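Local atomic coordinates of peptidase, zinc-dependent (PDB entry 3LMC), a protein that binds a zinc ion and a separate iron(III) ion and is probably a zinc-dependent metallopeptidase of family M54. Residues R17-E22 / A138-I143; S24-M29 / E146-I151; G109-K114 / G152-L157; R142-G147 / K179-C184. One frame throughout, in Å; residues are numbered along the deposited sequence.

Contact 1 of 4, residues R17-E22 / A138-I143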
loop_
_atom_site.group_PDB
_atom_site.type_symbol
_atom_site.label_atom_id
_atom_site.label_comp_id
_atom_site.label_asym_id
_atom_site.label_seq_id
_atom_site.Cartn_x
_atom_site.Cartn_y
_atom_site.Cartn_z
ATOM N N ARG A 17 -5.554 -5.815 -11.490
ATOM C CA ARG A 17 -5.721 -4.787 -12.502
ATOM C C ARG A 17 -6.691 -3.683 -12.052
ATOM O O ARG A 17 -6.336 -2.506 -12.086
ATOM C CB ARG A 17 -6.149 -5.414 -13.823
ATOM C CG ARG A 17 -6.348 -4.430 -14.944
ATOM C CD ARG A 17 -6.828 -5.166 -16.179
ATOM N NE ARG A 17 -7.119 -4.266 -17.286
ATOM C CZ ARG A 17 -7.585 -4.672 -18.461
ATOM N NH1 ARG A 17 -7.805 -5.965 -18.670
ATOM N NH2 ARG A 17 -7.828 -3.790 -19.424
ATOM N N PRO A 18 -7.907 -4.058 -11.603
ATOM C CA PRO A 18 -8.849 -3.032 -11.133
ATOM C C PRO A 18 -8.259 -2.170 -10.022
ATOM O O PRO A 18 -8.405 -0.950 -10.046
ATOM C CB PRO A 18 -10.036 -3.850 -10.585
ATOM C CG PRO A 18 -9.919 -5.167 -11.214
ATOM C CD PRO A 18 -8.451 -5.418 -11.436
ATOM N N VAL A 19 -7.606 -2.794 -9.050
ATOM C CA VAL A 19 -6.977 -2.026 -7.981
ATOM C C VAL A 19 -5.941 -1.033 -8.524
ATOM O O VAL A 19 -5.921 0.149 -8.160
ATOM C CB VAL A 19 -6.320 -2.940 -6.941
ATOM C CG1 VAL A 19 -5.405 -2.112 -6.018
ATOM C CG2 VAL A 19 -7.404 -3.660 -6.143
ATOM N N SER A 20 -5.077 -1.518 -9.404
ATOM C CA SER A 20 -4.124 -0.662 -10.095
ATOM C C SER A 20 -4.819 0.532 -10.779
ATOM O O SER A 20 -4.353 1.663 -10.694
ATOM C CB SER A 20 -3.397 -1.490 -11.154
ATOM O OG SER A 20 -2.497 -0.679 -11.875
ATOM N N GLU A 21 -5.928 0.276 -11.469
ATOM C CA GLU A 21 -6.566 1.317 -12.288
ATOM C C GLU A 21 -7.286 2.360 -11.448
ATOM O O GLU A 21 -7.242 3.543 -11.769
ATOM C CB GLU A 21 -7.510 0.689 -13.331
ATOM C CG GLU A 21 -6.742 -0.119 -14.375
ATOM C CD GLU A 21 -7.628 -0.990 -15.232
ATOM O OE1 GLU A 21 -8.870 -0.878 -15.119
ATOM O OE2 GLU A 21 -7.076 -1.783 -16.028
ATOM N N GLU A 22 -7.927 1.918 -10.366
ATOM C CA GLU A 22 -8.606 2.826 -9.439
ATOM C C GLU A 22 -7.625 3.604 -8.549
ATOM O O GLU A 22 -7.898 4.744 -8.160
ATOM C CB GLU A 22 -9.568 2.043 -8.555
ATOM C CG GLU A 22 -10.609 1.252 -9.311
ATOM C CD GLU A 22 -11.843 0.961 -8.463
ATOM O OE1 GLU A 22 -11.931 1.476 -7.327
ATOM O OE2 GLU A 22 -12.734 0.240 -8.945
ATOM N N ALA A 138 -16.141 -5.326 -3.004
ATOM C CA ALA A 138 -15.845 -4.777 -1.684
ATOM C C ALA A 138 -14.344 -4.799 -1.426
ATOM O O ALA A 138 -13.794 -3.828 -0.927
ATOM C CB ALA A 138 -16.573 -5.538 -0.580
ATOM N N LEU A 139 -13.684 -5.903 -1.765
ATOM C CA LEU A 139 -12.263 -6.014 -1.459
ATOM C C LEU A 139 -11.429 -5.020 -2.272
ATOM O O LEU A 139 -10.472 -4.447 -1.747
ATOM C CB LEU A 139 -11.737 -7.435 -1.671
ATOM C CG LEU A 139 -10.267 -7.600 -1.246
ATOM C CD1 LEU A 139 -10.017 -7.038 0.169
ATOM C CD2 LEU A 139 -9.798 -9.072 -1.346
ATOM N N ILE A 140 -11.780 -4.839 -3.548
ATOM C CA ILE A 140 -11.153 -3.817 -4.395
ATOM C C ILE A 140 -11.357 -2.428 -3.775
ATOM O O ILE A 140 -10.408 -1.648 -3.622
ATOM C CB ILE A 140 -11.753 -3.834 -5.826
ATOM C CG1 ILE A 140 -11.404 -5.138 -6.551
ATOM C CG2 ILE A 140 -11.266 -2.610 -6.641
ATOM C CD1 ILE A 140 -12.208 -5.374 -7.839
ATOM N N ASP A 141 -12.597 -2.122 -3.399
ATOM C CA ASP A 141 -12.895 -0.841 -2.758
ATOM C C ASP A 141 -11.953 -0.597 -1.597
ATOM O O ASP A 141 -11.389 0.488 -1.462
ATOM C CB ASP A 141 -14.304 -0.809 -2.179
ATOM C CG ASP A 141 -15.379 -0.774 -3.237
ATOM O OD1 ASP A 141 -15.080 -0.437 -4.400
ATOM O OD2 ASP A 141 -16.534 -1.089 -2.887
ATOM N N ARG A 142 -11.833 -1.593 -0.726
ATOM C CA ARG A 142 -11.069 -1.428 0.505
ATOM C C ARG A 142 -9.575 -1.272 0.256
ATOM O O ARG A 142 -8.946 -0.363 0.812
ATOM C CB ARG A 142 -11.351 -2.587 1.456
ATOM C CG ARG A 142 -12.785 -2.580 1.951
ATOM C CD ARG A 142 -13.144 -3.913 2.635
ATOM N NE ARG A 142 -14.475 -3.844 3.217
ATOM C CZ ARG A 142 -15.311 -4.877 3.307
ATOM N NH1 ARG A 142 -14.957 -6.076 2.851
ATOM N NH2 ARG A 142 -16.515 -4.701 3.841
ATOM N N ILE A 143 -9.014 -2.121 -0.604
ATOM C CA ILE A 143 -7.583 -2.024 -0.922
ATOM C C ILE A 143 -7.227 -0.701 -1.583
ATOM O O ILE A 143 -6.165 -0.145 -1.337
ATOM C CB ILE A 143 -7.115 -3.140 -1.859
ATOM C CG1 ILE A 143 -7.377 -4.507 -1.223
ATOM C CG2 ILE A 143 -5.616 -2.964 -2.196
ATOM C CD1 ILE A 143 -6.930 -5.676 -2.084
#
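I140 meets three residues of the helical segment 17-22 with two separate branches of its side chain. Its CG1 lies beside the backbone N, anti to the carbonyl carbon (chi1 -66°), while CG2 is anti to the backbone N and beside the carbonyl carbon, where it meets V19 and E22. The tip, CD1, reaches the ring of P18, 3.8 Å from P18 CB, with the two side chains at about a right angle. The CG2 methyl of I140 instead touches V19, at 4.0 Å from V19 CG2, and also lies 3.9 Å from E22 OE2. V19 in turn divides its two methyls: while CG2 leans on I140, CG1 packs 3.9 Å from CG2 of I143, one helical turn further along. No hydrogen bond links the segments. The two helices, 16-27 and 136-154, run in roughly the same direction here, their short axes 9.5 Å apart and crossing at -40°. P18, V19 and E22 on one helix face I140 and I143 on the other. V19 and I143 also touch W7 of strand 3-7, so the two helices meet over an inner strand of the mixed sheet. An alanine in place of I140 would take CD1 from P18 CB and CG2 from V19 CG2 and the E22 carboxylate, and would probably open a gap between the helices. E22 ends in a polar group whose OE1 forms a salt bridge with K181, while D141, the neighbour of I140, pairs with the same lysine.

Contact 2 of 4, residues S24-M29 / E146-I151. With ZN (zinc ion), chain C.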
loop_
_atom_site.group_PDB
_atom_site.type_symbol
_atom_site.label_atom_id
_atom_site.label_comp_id
_atom_site.label_asym_id
_atom_site.label_seq_id
_atom_site.Cartn_x
_atom_site.Cartn_y
_atom_site.Cartn_z
ATOM N N SER A 24 -4.760 4.475 -9.645
ATOM C CA SER A 24 -4.284 5.490 -10.579
ATOM C C SER A 24 -5.291 6.638 -10.746
ATOM O O SER A 24 -4.896 7.793 -10.838
ATOM C CB SER A 24 -3.970 4.870 -11.935
ATOM O OG SER A 24 -3.717 5.885 -12.886
ATOM N N ALA A 25 -6.587 6.323 -10.788
ATOM C CA ALA A 25 -7.607 7.358 -10.972
ATOM C C ALA A 25 -7.728 8.268 -9.765
ATOM O O ALA A 25 -7.795 9.474 -9.909
ATOM C CB ALA A 25 -8.964 6.747 -11.305
ATOM N N VAL A 26 -7.745 7.686 -8.572
ATOM C CA VAL A 26 -7.946 8.457 -7.350
ATOM C C VAL A 26 -6.714 9.320 -7.009
ATOM O O VAL A 26 -6.849 10.440 -6.512
ATOM C CB VAL A 26 -8.399 7.552 -6.149
ATOM C CG1 VAL A 26 -7.283 6.608 -5.698
ATOM C CG2 VAL A 26 -8.881 8.412 -4.994
ATOM N N LEU A 27 -5.527 8.798 -7.313
ATOM C CA LEU A 27 -4.275 9.527 -7.128
ATOM C C LEU A 27 -4.029 10.517 -8.284
ATOM O O LEU A 27 -3.288 11.496 -8.132
ATOM C CB LEU A 27 -3.106 8.545 -7.030
ATOM C CG LEU A 27 -3.062 7.616 -5.811
ATOM C CD1 LEU A 27 -2.112 6.445 -6.057
ATOM C CD2 LEU A 27 -2.665 8.363 -4.543
ATOM N N GLU A 28 -4.659 10.257 -9.429
ATOM C CA GLU A 28 -4.436 11.057 -10.630
ATOM C C GLU A 28 -2.970 10.962 -11.025
ATOM O O GLU A 28 -2.336 11.980 -11.322
ATOM C CB GLU A 28 -4.825 12.526 -10.402
ATOM C CG GLU A 28 -6.310 12.808 -10.528
ATOM C CD GLU A 28 -6.702 14.205 -10.030
ATOM O OE1 GLU A 28 -5.854 14.896 -9.429
ATOM O OE2 GLU A 28 -7.863 14.611 -10.236
HETATM N N MSE A 29 -2.450 9.733 -11.026
HETATM C CA MSE A 29 -1.051 9.440 -11.323
HETATM C C MSE A 29 -0.949 8.029 -11.909
HETATM O O MSE A 29 -1.687 7.127 -11.503
HETATM C CB MSE A 29 -0.198 9.503 -10.043
HETATM C CG MSE A 29 -0.265 10.829 -9.267
HETATM SE SE MSE A 29 1.039 10.927 -7.766
HETATM C CE MSE A 29 0.171 9.747 -6.497
ATOM N N GLU A 146 -7.344 2.123 1.217
ATOM C CA GLU A 146 -6.274 2.061 2.212
ATOM C C GLU A 146 -4.925 2.142 1.511
ATOM O O GLU A 146 -3.960 2.669 2.062
ATOM C CB GLU A 146 -6.385 0.804 3.074
ATOM C CG GLU A 146 -5.179 0.546 3.960
ATOM C CD GLU A 146 -5.068 1.522 5.122
ATOM O OE1 GLU A 146 -6.001 2.335 5.317
ATOM O OE2 GLU A 146 -4.050 1.467 5.848
ATOM N N GLY A 147 -4.867 1.645 0.280
ATOM C CA GLY A 147 -3.676 1.797 -0.541
ATOM C C GLY A 147 -3.396 3.245 -0.932
ATOM O O GLY A 147 -2.253 3.691 -0.876
ATOM N N ALA A 148 -4.426 3.986 -1.339
ATOM C CA ALA A 148 -4.226 5.389 -1.701
ATOM C C ALA A 148 -3.868 6.200 -0.455
ATOM O O ALA A 148 -3.139 7.183 -0.533
ATOM C CB ALA A 148 -5.457 5.969 -2.401
ATOM N N HIS A 149 -4.382 5.771 0.693
ATOM C CA HIS A 149 -4.054 6.389 1.976
ATOM C C HIS A 149 -2.551 6.287 2.257
ATOM O O HIS A 149 -1.878 7.293 2.426
ATOM C CB HIS A 149 -4.842 5.694 3.089
ATOM C CG HIS A 149 -4.506 6.179 4.462
ATOM N ND1 HIS A 149 -5.268 7.114 5.127
ATOM C CD2 HIS A 149 -3.486 5.863 5.294
ATOM C CE1 HIS A 149 -4.730 7.359 6.307
ATOM N NE2 HIS A 149 -3.651 6.611 6.434
ATOM N N GLU A 150 -2.038 5.061 2.294
ATOM C CA GLU A 150 -0.627 4.811 2.515
ATOM C C GLU A 150 0.250 5.549 1.515
ATOM O O GLU A 150 1.257 6.124 1.904
ATOM C CB GLU A 150 -0.317 3.317 2.448
ATOM C CG GLU A 150 -1.141 2.444 3.392
ATOM C CD GLU A 150 -1.106 2.931 4.828
ATOM O OE1 GLU A 150 -0.426 3.938 5.121
ATOM O OE2 GLU A 150 -1.757 2.303 5.681
ATOM N N ILE A 151 -0.133 5.527 0.239
ATOM C CA ILE A 151 0.629 6.200 -0.811
ATOM C C ILE A 151 0.599 7.722 -0.665
ATOM O O ILE A 151 1.557 8.410 -1.026
ATOM C CB ILE A 151 0.114 5.839 -2.218
ATOM C CG1 ILE A 151 0.542 4.407 -2.585
ATOM C CG2 ILE A 151 0.693 6.810 -3.240
ATOM C CD1 ILE A 151 -0.158 3.854 -3.849
HETATM ZN ZN ZN C . -2.071 6.547 7.958
HETATM O O HOH W 1 -0.907 4.483 7.936
#
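Apolar packing joins V26, L27 and selenomethionine M29, at the C-terminal end of helix 16-27, to A148 and I151 of the long helix 136-154, a buried contact on the face of that helix turned away from the zinc ion. L27 has the largest share. Both its methyls meet I151 CG2, CD2 at 3.9 Å, and L27 CD1 also reaches I151 CD1; the two side chains cross at about a right angle. One turn back, the small A148 offers its CB to V26 CG1 at 3.8 Å, a methyl brought there by a torsion that sets it between the backbone N and the carbonyl carbon of V26 (chi1 68°). M29 CE adds a looser touch, 4.4 Å from I151 CG2. A Schellman motif ends helix 16-27, E28 taking the positive-phi position and M29 N bonding to S24 O; S24 OG also donates to M29 O, at 2.8 Å. I3 of strand 3-7 touches both M29 and I151. On the other side of helix 136-154, H149 NE2 binds zinc at 2.2 Å, its ND1 held by I166 O, and E150 OE1 accepts a hydrogen bond from the zinc-bound water. H149, E150, H153, G156 and H159, the last completing the three histidine ligands, fit the extended HExxHxxGxxH pattern of metzincin-type zinc peptidases.

Contact 3 of 4, residues G109-K114 / G152-L157. With ZN (zinc ion), chain C.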
loop_
_atom_site.group_PDB
_atom_site.type_symbol
_atom_site.label_atom_id
_atom_site.label_comp_id
_atom_site.label_asym_id
_atom_site.label_seq_id
_atom_site.Cartn_x
_atom_site.Cartn_y
_atom_site.Cartn_z
ATOM N N GLY A 109 -2.512 -1.271 7.073
ATOM C CA GLY A 109 -1.385 -0.873 6.241
ATOM C C GLY A 109 -0.440 0.052 6.979
ATOM O O GLY A 109 -0.703 0.419 8.119
ATOM N N LEU A 110 0.652 0.449 6.328
ATOM C CA LEU A 110 1.642 1.295 6.965
ATOM C C LEU A 110 2.529 1.904 5.894
ATOM O O LEU A 110 2.690 1.325 4.821
ATOM C CB LEU A 110 2.494 0.467 7.922
ATOM C CG LEU A 110 3.362 1.229 8.912
ATOM C CD1 LEU A 110 2.471 2.011 9.862
ATOM C CD2 LEU A 110 4.228 0.268 9.683
ATOM N N ALA A 111 3.111 3.064 6.180
ATOM C CA ALA A 111 3.965 3.736 5.200
ATOM C C ALA A 111 5.261 4.151 5.864
ATOM O O ALA A 111 5.279 4.416 7.066
ATOM C CB ALA A 111 3.252 4.952 4.630
ATOM N N TYR A 112 6.344 4.173 5.084
ATOM C CA TYR A 112 7.641 4.655 5.543
ATOM C C TYR A 112 8.044 5.773 4.590
ATOM O O TYR A 112 8.794 5.549 3.638
ATOM C CB TYR A 112 8.679 3.538 5.497
ATOM C CG TYR A 112 9.915 3.777 6.353
ATOM C CD1 TYR A 112 10.387 2.788 7.212
ATOM C CD2 TYR A 112 10.599 4.986 6.310
ATOM C CE1 TYR A 112 11.512 2.987 7.999
ATOM C CE2 TYR A 112 11.729 5.202 7.099
ATOM C CZ TYR A 112 12.181 4.193 7.938
ATOM O OH TYR A 112 13.294 4.387 8.727
ATOM N N PRO A 113 7.527 6.981 4.834
ATOM C CA PRO A 113 7.639 8.078 3.870
ATOM C C PRO A 113 9.080 8.349 3.467
ATOM O O PRO A 113 9.358 8.640 2.296
ATOM C CB PRO A 113 7.067 9.275 4.637
ATOM C CG PRO A 113 6.104 8.662 5.613
ATOM C CD PRO A 113 6.788 7.378 6.042
ATOM N N LYS A 114 9.991 8.241 4.423
ATOM C CA LYS A 114 11.390 8.561 4.157
ATOM C C LYS A 114 11.995 7.639 3.082
ATOM O O LYS A 114 12.826 8.084 2.275
ATOM C CB LYS A 114 12.206 8.543 5.452
ATOM C CG LYS A 114 13.627 9.064 5.297
ATOM C CD LYS A 114 14.440 8.883 6.583
ATOM C CE LYS A 114 15.839 9.469 6.433
ATOM N NZ LYS A 114 16.626 9.391 7.696
ATOM N N GLY A 152 -0.512 8.245 -0.153
ATOM C CA GLY A 152 -0.599 9.656 0.144
ATOM C C GLY A 152 0.477 10.039 1.144
ATOM O O GLY A 152 1.156 11.041 0.953
ATOM N N HIS A 153 0.635 9.244 2.206
ATOM C CA HIS A 153 1.729 9.450 3.168
ATOM C C HIS A 153 3.106 9.550 2.495
ATOM O O HIS A 153 3.941 10.357 2.870
ATOM C CB HIS A 153 1.801 8.293 4.153
ATOM C CG HIS A 153 0.728 8.291 5.184
ATOM N ND1 HIS A 153 0.360 9.422 5.879
ATOM C CD2 HIS A 153 -0.022 7.279 5.685
ATOM C CE1 HIS A 153 -0.589 9.112 6.743
ATOM N NE2 HIS A 153 -0.834 7.818 6.648
ATOM N N LEU A 154 3.354 8.687 1.519
ATOM C CA LEU A 154 4.627 8.723 0.809
ATOM C C LEU A 154 4.858 10.092 0.139
ATOM O O LEU A 154 5.997 10.485 -0.145
ATOM C CB LEU A 154 4.680 7.579 -0.211
ATOM C CG LEU A 154 5.400 6.302 0.241
ATOM C CD1 LEU A 154 5.421 6.110 1.758
ATOM C CD2 LEU A 154 4.869 5.080 -0.475
ATOM N N PHE A 155 3.778 10.831 -0.099
ATOM C CA PHE A 155 3.894 12.146 -0.709
ATOM C C PHE A 155 3.829 13.285 0.305
ATOM O O PHE A 155 3.746 14.444 -0.073
ATOM C CB PHE A 155 2.846 12.325 -1.809
ATOM C CG PHE A 155 3.179 11.586 -3.070
ATOM C CD1 PHE A 155 3.971 12.180 -4.046
ATOM C CD2 PHE A 155 2.726 10.284 -3.274
ATOM C CE1 PHE A 155 4.280 11.495 -5.211
ATOM C CE2 PHE A 155 3.030 9.597 -4.430
ATOM C CZ PHE A 155 3.808 10.201 -5.404
ATOM N N GLY A 156 3.861 12.944 1.591
ATOM C CA GLY A 156 3.926 13.936 2.648
ATOM C C GLY A 156 2.621 14.287 3.347
ATOM O O GLY A 156 2.625 15.055 4.302
ATOM N N LEU A 157 1.499 13.741 2.885
ATOM C CA LEU A 157 0.231 14.026 3.544
ATOM C C LEU A 157 0.123 13.317 4.888
ATOM O O LEU A 157 0.562 12.170 5.040
ATOM C CB LEU A 157 -0.950 13.638 2.657
ATOM C CG LEU A 157 -1.306 14.567 1.499
ATOM C CD1 LEU A 157 -0.205 14.550 0.461
ATOM C CD2 LEU A 157 -2.621 14.134 0.885
HETATM ZN ZN ZN C . -2.071 6.547 7.958
HETATM O O HOH W 2 8.182 8.808 0.003
HETATM O O HOH W 1 -0.907 4.483 7.936
#
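A111 sets its CB against two consecutive residues of segment 152-157, 3.7 Å from H153 CB and 3.8 Å from L154 CD1. The same L154 methyl continues to P113, 3.6 Å from P113 CA, so it lies against the backbone where strand 106-112 gives way to a 3-10 segment. The proline ring meets the helix differently, with P113 CB and CG beside the carbonyl oxygen of H153. A bridging water completes the join by donating to P113 O, at 2.6 Å, and to L154 O. Beyond this shell, A118 of strand 117-120 touches both A111 and L154, tying this part of the chain to the mixed sheet. H153 itself is fixed at both ring nitrogens. NE2 binds zinc at 2.2 Å, alongside H149, H159 and a water, while ND1 donates to L157 O at 2.9 Å, with an N-H...O angle of 149° and the oxygen tilted from the ring plane. This second bond would limit rotation of the imidazole and probably strengthens its donation to the metal. Toward the strand H153 meets the apolar CB of A111, while its ring nitrogens are both taken, by zinc and by L157 O.

Contact 4 of 4, residues R142-G147 / K179-C184. With FE (Fe (III) ion), chain B.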
loop_
_atom_site.group_PDB
_atom_site.type_symbol
_atom_site.label_atom_id
_atom_site.label_comp_id
_atom_site.label_asym_id
_atom_site.label_seq_id
_atom_site.Cartn_x
_atom_site.Cartn_y
_atom_site.Cartn_z
ATOM N N ARG A 142 -11.833 -1.593 -0.726
ATOM C CA ARG A 142 -11.069 -1.428 0.505
ATOM C C ARG A 142 -9.575 -1.272 0.256
ATOM O O ARG A 142 -8.946 -0.363 0.812
ATOM C CB ARG A 142 -11.351 -2.587 1.456
ATOM C CG ARG A 142 -12.785 -2.580 1.951
ATOM C CD ARG A 142 -13.144 -3.913 2.635
ATOM N NE ARG A 142 -14.475 -3.844 3.217
ATOM C CZ ARG A 142 -15.311 -4.877 3.307
ATOM N NH1 ARG A 142 -14.957 -6.076 2.851
ATOM N NH2 ARG A 142 -16.515 -4.701 3.841
ATOM N N ILE A 143 -9.014 -2.121 -0.604
ATOM C CA ILE A 143 -7.583 -2.024 -0.922
ATOM C C ILE A 143 -7.227 -0.701 -1.583
ATOM O O ILE A 143 -6.165 -0.145 -1.337
ATOM C CB ILE A 143 -7.115 -3.140 -1.859
ATOM C CG1 ILE A 143 -7.377 -4.507 -1.223
ATOM C CG2 ILE A 143 -5.616 -2.964 -2.196
ATOM C CD1 ILE A 143 -6.930 -5.676 -2.084
ATOM N N VAL A 144 -8.106 -0.210 -2.450
ATOM C CA VAL A 144 -7.860 1.047 -3.131
ATOM C C VAL A 144 -7.815 2.185 -2.124
ATOM O O VAL A 144 -6.932 3.041 -2.173
ATOM C CB VAL A 144 -8.983 1.360 -4.122
ATOM C CG1 VAL A 144 -8.874 2.820 -4.604
ATOM C CG2 VAL A 144 -8.958 0.372 -5.287
ATOM N N LYS A 145 -8.792 2.192 -1.220
ATOM C CA LYS A 145 -8.936 3.251 -0.239
ATOM C C LYS A 145 -7.778 3.292 0.760
ATOM O O LYS A 145 -7.281 4.364 1.110
ATOM C CB LYS A 145 -10.239 3.057 0.517
ATOM C CG LYS A 145 -11.504 3.375 -0.270
ATOM C CD LYS A 145 -12.702 2.862 0.531
ATOM C CE LYS A 145 -14.011 3.228 -0.116
ATOM N NZ LYS A 145 -15.113 2.939 0.847
ATOM N N GLU A 146 -7.344 2.123 1.217
ATOM C CA GLU A 146 -6.274 2.061 2.212
ATOM C C GLU A 146 -4.925 2.142 1.511
ATOM O O GLU A 146 -3.960 2.669 2.062
ATOM C CB GLU A 146 -6.385 0.804 3.074
ATOM C CG GLU A 146 -5.179 0.546 3.960
ATOM C CD GLU A 146 -5.068 1.522 5.122
ATOM O OE1 GLU A 146 -6.001 2.335 5.317
ATOM O OE2 GLU A 146 -4.050 1.467 5.848
ATOM N N GLY A 147 -4.867 1.645 0.280
ATOM C CA GLY A 147 -3.676 1.797 -0.541
ATOM C C GLY A 147 -3.396 3.245 -0.932
ATOM O O GLY A 147 -2.253 3.691 -0.876
ATOM N N LYS A 179 -15.223 5.660 4.212
ATOM C CA LYS A 179 -14.355 6.537 3.421
ATOM C C LYS A 179 -14.802 6.448 1.970
ATOM O O LYS A 179 -15.339 5.427 1.549
ATOM C CB LYS A 179 -12.891 6.139 3.547
ATOM C CG LYS A 179 -12.355 6.203 4.962
ATOM C CD LYS A 179 -10.994 5.553 5.027
ATOM C CE LYS A 179 -9.931 6.405 4.371
ATOM N NZ LYS A 179 -8.627 5.669 4.343
ATOM N N ARG A 180 -14.617 7.526 1.220
ATOM C CA ARG A 180 -14.967 7.535 -0.200
ATOM C C ARG A 180 -13.693 7.529 -1.034
ATOM O O ARG A 180 -12.604 7.776 -0.512
ATOM C CB ARG A 180 -15.807 8.760 -0.564
ATOM C CG ARG A 180 -17.272 8.693 -0.132
ATOM C CD ARG A 180 -17.412 8.838 1.372
ATOM N NE ARG A 180 -18.733 9.330 1.754
ATOM C CZ ARG A 180 -19.695 8.574 2.276
ATOM N NH1 ARG A 180 -19.491 7.281 2.489
ATOM N NH2 ARG A 180 -20.862 9.117 2.589
ATOM N N LYS A 181 -13.827 7.208 -2.319
ATOM C CA LYS A 181 -12.686 7.248 -3.217
ATOM C C LYS A 181 -12.499 8.708 -3.596
ATOM O O LYS A 181 -12.945 9.154 -4.656
ATOM C CB LYS A 181 -12.912 6.348 -4.443
ATOM C CG LYS A 181 -12.799 4.844 -4.111
ATOM C CD LYS A 181 -13.318 3.959 -5.219
ATOM C CE LYS A 181 -13.509 2.524 -4.717
ATOM N NZ LYS A 181 -14.332 1.695 -5.652
ATOM N N TYR A 182 -11.813 9.436 -2.722
ATOM C CA TYR A 182 -11.951 10.885 -2.646
ATOM C C TYR A 182 -10.815 11.490 -1.826
ATOM O O TYR A 182 -10.586 11.095 -0.686
ATOM C CB TYR A 182 -13.295 11.195 -1.961
ATOM C CG TYR A 182 -13.593 12.647 -1.657
ATOM C CD1 TYR A 182 -13.833 13.552 -2.679
ATOM C CD2 TYR A 182 -13.687 13.104 -0.343
ATOM C CE1 TYR A 182 -14.132 14.879 -2.412
ATOM C CE2 TYR A 182 -13.984 14.443 -0.061
ATOM C CZ TYR A 182 -14.204 15.320 -1.105
ATOM O OH TYR A 182 -14.503 16.644 -0.861
ATOM N N PHE A 183 -10.093 12.436 -2.410
ATOM C CA PHE A 183 -9.216 13.297 -1.633
ATOM C C PHE A 183 -9.924 14.631 -1.473
ATOM O O PHE A 183 -10.271 15.262 -2.474
ATOM C CB PHE A 183 -7.898 13.528 -2.365
ATOM C CG PHE A 183 -6.941 12.375 -2.282
ATOM C CD1 PHE A 183 -6.147 12.209 -1.177
ATOM C CD2 PHE A 183 -6.821 11.476 -3.327
ATOM C CE1 PHE A 183 -5.267 11.170 -1.095
ATOM C CE2 PHE A 183 -5.936 10.427 -3.246
ATOM C CZ PHE A 183 -5.153 10.278 -2.130
ATOM N N CYS A 184 -10.144 15.069 -0.232
ATOM C CA CYS A 184 -10.812 16.353 -0.003
ATOM C C CYS A 184 -9.991 17.512 -0.574
ATOM O O CYS A 184 -8.891 17.309 -1.101
ATOM C CB CYS A 184 -11.083 16.583 1.482
ATOM S SG CYS A 184 -9.625 17.022 2.454
HETATM FE FE FE B . -8.502 15.146 3.301
#
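K145 reaches from the long helix to the backbone of the 179-184 loop, where its NZ donates to K179 O at 2.6 Å, the tightest point of this contact. The chain is extended beyond CG, and CE passes 3.1 Å from the same oxygen. The ammonium approaches with a C=O...N angle of 148°, tilted 30° from the carbonyl plane. An alanine in place of K145 would probably leave K179 O without this donor and the loop less firmly held to the helix. K179 is itself buried, its chain bent at chi3 (73°), and its NZ donates to I166 O. E146 OE1 lies 4.4 Å from K179 NZ, too far for a salt bridge although the opposite charges would still attract. Packing is looser toward the solvent side, at the exposed K181. Its aliphatic chain runs by the helix with CG 4.3 Å from K145 CG and 4.4 Å from V144 CG1, and its ammonium is paired with acids of the two helices, D141 and E22. R180, also exposed and with its CB directed away from the helix, adds little. The peptide at K181 turns through an inverse gamma turn, after which F183 packs on V26 and L27 of helix 16-27. The loop then reaches C184, whose SG binds the iron(III) ion at 2.4 Å and also caps the first turn of helix 185-191. With C160, C165 and C187 it makes up a four-cysteine metal site, C184 and C187 forming a CxxC pair.

In the fold
All four contacts use helix 136-154, met in turn by helix 16-27, the edge strand 106-112 and the loop before helix 185-191. Contacts 1 and 2 join the same two helices, their centres about 10 Å apart, and both are apolar across the interface; contact 1 is partly buried, contact 2 buried. Contact 3, nearer the surface, adds a bridging water, and shares the zinc ion with contact 2. Contact 4 is buried too but is held by a lysine-to-carbonyl bond, and its loop leads to the iron. Through the charged end of K181, contact 4 is connected to contact 1.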